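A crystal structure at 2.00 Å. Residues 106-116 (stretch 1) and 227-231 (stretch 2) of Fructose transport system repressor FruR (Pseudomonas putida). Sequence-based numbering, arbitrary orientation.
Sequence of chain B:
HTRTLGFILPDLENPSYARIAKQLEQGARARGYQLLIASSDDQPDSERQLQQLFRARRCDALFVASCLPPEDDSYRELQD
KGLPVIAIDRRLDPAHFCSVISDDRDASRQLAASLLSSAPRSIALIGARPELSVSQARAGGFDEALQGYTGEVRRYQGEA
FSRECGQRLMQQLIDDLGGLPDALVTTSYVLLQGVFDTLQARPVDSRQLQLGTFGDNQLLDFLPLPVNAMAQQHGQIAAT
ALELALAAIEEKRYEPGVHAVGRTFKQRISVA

Stretch 1 (106-116) DASRQLAASLL
Stretch 2 (227-231) VNAMA

A helix, residues 106-116, packs against a short strand, residues 227-231, with the two N-to-C directions nearly antiparallel at 170° and the axes 9.1 Å apart at closest approach. The helix is already under way at Asp106, with phi/psi near -65/-40 through its first turns; the strand is extended, from -77/137 at Asn228 to -109/101 at Met230. Register is set by Ala107 and Met230, whose CA atoms lie 6.6 Å apart. Running the chains in opposite directions from that point brings Asn228 alongside the later turn that carries Ser114. Strand alternation does the rest: Asn228 and Met230 direct CA-to-CB toward the helix, while Ala229 between them points away. Together the stretches bury 319 Å².

Met230, a selenomethionine, contributes most, with 110 Å² covered. Its m, m, t rotamer (-78°, -76°, -172°) carries the side chain across to the helix, with CE at the backbone. The terminal CE sits 3.3 Å from Ala107 O and 3.3 Å from Gln110 CB, and CE is 4.0 Å from Leu111 N. This is close packing against the backbone, at a place where Ala107 O already accepts the helical hydrogen bond from Leu111 N at 3.0 Å. The small side chain of Ala107 points toward the strand, and its CB meets Met230 SE at 4.1 Å.

Asn228, with 66 Å² covered, adds the polar element. In its m rotamer (chi1 -75°, chi2 -3°), ND2 donates to Ser114 OG at 3.1 Å with an N-H...acceptor angle of 158°. Ser114, chi1 p at 79°, in turn donates from OG to Leu111 O at 2.7 Å, so the hydroxyl relays between the strand side chain and the helix backbone. Asn228 OD1 is hydrogen-bonded elsewhere in the structure, leaving neither end of the buried amide without a partner.

Leu111, with 59 Å² covered, fills the space between these two anchors. Its CA-to-CB bond runs sideways, but the t, p rotamer (-168°, 53°) brings the end of the side chain nearer the strand. CD1 lies 3.7 Å from Asn228 O, 4.0 Å from Asn228 CB and 4.2 Å from Met230 CG, touching both inward-facing strand residues.

Gln110 (m, t; chi3 50°) meets the strand through CB and turns its amide back toward the helix start, where NE2 donates to Asp106 OD2 at 3.1 Å. The design rule is economical: alternate strand residues face the helix, one packing against its backbone and one hydrogen-bonding to a serine, with a leucine between them.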

# COMPACT_ATOMS: atom_id res chain seq x y z
N ASP B 106 9.08 15.03 18.29
CA ASP B 106 10.47 14.69 18.57
C ASP B 106 11.16 14.06 17.36
O ASP B 106 12.35 14.26 17.14
CB ASP B 106 10.57 13.76 19.78
CG ASP B 106 12.01 13.49 20.19
OD1 ASP B 106 12.68 14.43 20.64
OD2 ASP B 106 12.47 12.33 20.05
N ALA B 107 10.40 13.29 16.59
CA ALA B 107 10.93 12.66 15.39
C ALA B 107 11.33 13.73 14.39
O ALA B 107 12.37 13.64 13.74
CB ALA B 107 9.91 11.73 14.79
N SER B 108 10.50 14.76 14.29
CA SER B 108 10.73 15.86 13.37
C SER B 108 11.92 16.71 13.81
O SER B 108 12.70 17.20 12.98
CB SER B 108 9.48 16.73 13.28
OG SER B 108 9.61 17.70 12.27
N ARG B 109 12.08 16.88 15.11
CA ARG B 109 13.19 17.67 15.62
C ARG B 109 14.51 16.99 15.28
O ARG B 109 15.44 17.63 14.79
CB ARG B 109 13.07 17.88 17.13
CG ARG B 109 13.70 19.17 17.61
CD ARG B 109 14.27 19.05 19.02
NE ARG B 109 15.51 18.29 19.04
CZ ARG B 109 15.60 17.03 19.44
NH1 ARG B 109 14.52 16.39 19.86
NH2 ARG B 109 16.77 16.41 19.41
N GLN B 110 14.60 15.69 15.54
CA GLN B 110 15.80 14.93 15.24
C GLN B 110 16.07 14.90 13.74
O GLN B 110 17.22 14.99 13.30
CB GLN B 110 15.67 13.49 15.74
CG GLN B 110 15.68 13.33 17.24
CD GLN B 110 15.89 11.88 17.65
OE1 GLN B 110 16.81 11.22 17.17
NE2 GLN B 110 15.03 11.39 18.54
N LEU B 111 15.01 14.75 12.95
CA LEU B 111 15.13 14.68 11.50
C LEU B 111 15.77 15.95 10.96
O LEU B 111 16.73 15.90 10.20
CB LEU B 111 13.76 14.43 10.86
CG LEU B 111 13.71 14.04 9.39
CD1 LEU B 111 14.61 12.84 9.10
CD2 LEU B 111 12.28 13.75 8.97
N ALA B 112 15.24 17.10 11.37
CA ALA B 112 15.75 18.38 10.91
C ALA B 112 17.18 18.62 11.41
O ALA B 112 18.04 19.08 10.67
CB ALA B 112 14.84 19.51 11.36
N ALA B 113 17.42 18.28 12.67
CA ALA B 113 18.74 18.44 13.26
C ALA B 113 19.79 17.62 12.52
O ALA B 113 20.95 18.03 12.42
CB ALA B 113 18.72 18.07 14.73
N SER B 114 19.39 16.47 12.00
CA SER B 114 20.32 15.60 11.28
C SER B 114 20.78 16.24 9.96
O SER B 114 21.87 15.94 9.47
CB SER B 114 19.72 14.21 11.04
OG SER B 114 18.80 14.21 9.95
N LEU B 115 19.95 17.12 9.40
CA LEU B 115 20.32 17.84 8.18
C LEU B 115 21.14 19.08 8.52
O LEU B 115 22.05 19.46 7.78
CB LEU B 115 19.07 18.25 7.40
CG LEU B 115 18.03 17.16 7.11
CD1 LEU B 115 16.97 17.68 6.15
CD2 LEU B 115 18.69 15.90 6.57
N LEU B 116 20.81 19.70 9.65
CA LEU B 116 21.48 20.92 10.09
C LEU B 116 22.97 20.73 10.32
O LEU B 116 23.72 21.71 10.43
CB LEU B 116 20.81 21.45 11.37
CG LEU B 116 19.92 22.69 11.23
CD1 LEU B 116 19.61 22.99 9.78
CD2 LEU B 116 18.63 22.51 12.03
N VAL B 227 18.69 9.57 1.77
CA VAL B 227 17.56 10.19 2.45
C VAL B 227 17.40 9.64 3.87
O VAL B 227 17.25 8.43 4.06
CB VAL B 227 16.25 9.94 1.67
CG1 VAL B 227 15.06 10.55 2.41
CG2 VAL B 227 16.35 10.51 0.26
N ASN B 228 17.45 10.52 4.86
CA ASN B 228 17.15 10.12 6.23
C ASN B 228 15.65 9.97 6.44
O ASN B 228 14.87 10.81 5.99
CB ASN B 228 17.72 11.13 7.22
CG ASN B 228 19.23 11.01 7.38
OD1 ASN B 228 19.86 10.13 6.79
ND2 ASN B 228 19.81 11.89 8.17
N ALA B 229 15.25 8.91 7.12
CA ALA B 229 13.83 8.61 7.27
C ALA B 229 13.44 8.23 8.70
O ALA B 229 14.16 7.52 9.39
CB ALA B 229 13.42 7.50 6.31
N MSE B 230 12.28 8.73 9.14
CA MSE B 230 11.73 8.39 10.44
C MSE B 230 10.51 7.50 10.26
O MSE B 230 9.42 7.98 9.94
CB MSE B 230 11.31 9.67 11.18
CG MSE B 230 12.46 10.44 11.81
SE MSE B 230 13.09 9.58 13.44
CE MSE B 230 14.31 10.97 14.03
N ALA B 231 10.68 6.19 10.46
CA ALA B 231 9.61 5.22 10.21
C ALA B 231 8.79 4.89 11.46
O ALA B 231 9.32 4.85 12.57
CB ALA B 231 10.19 3.95 9.60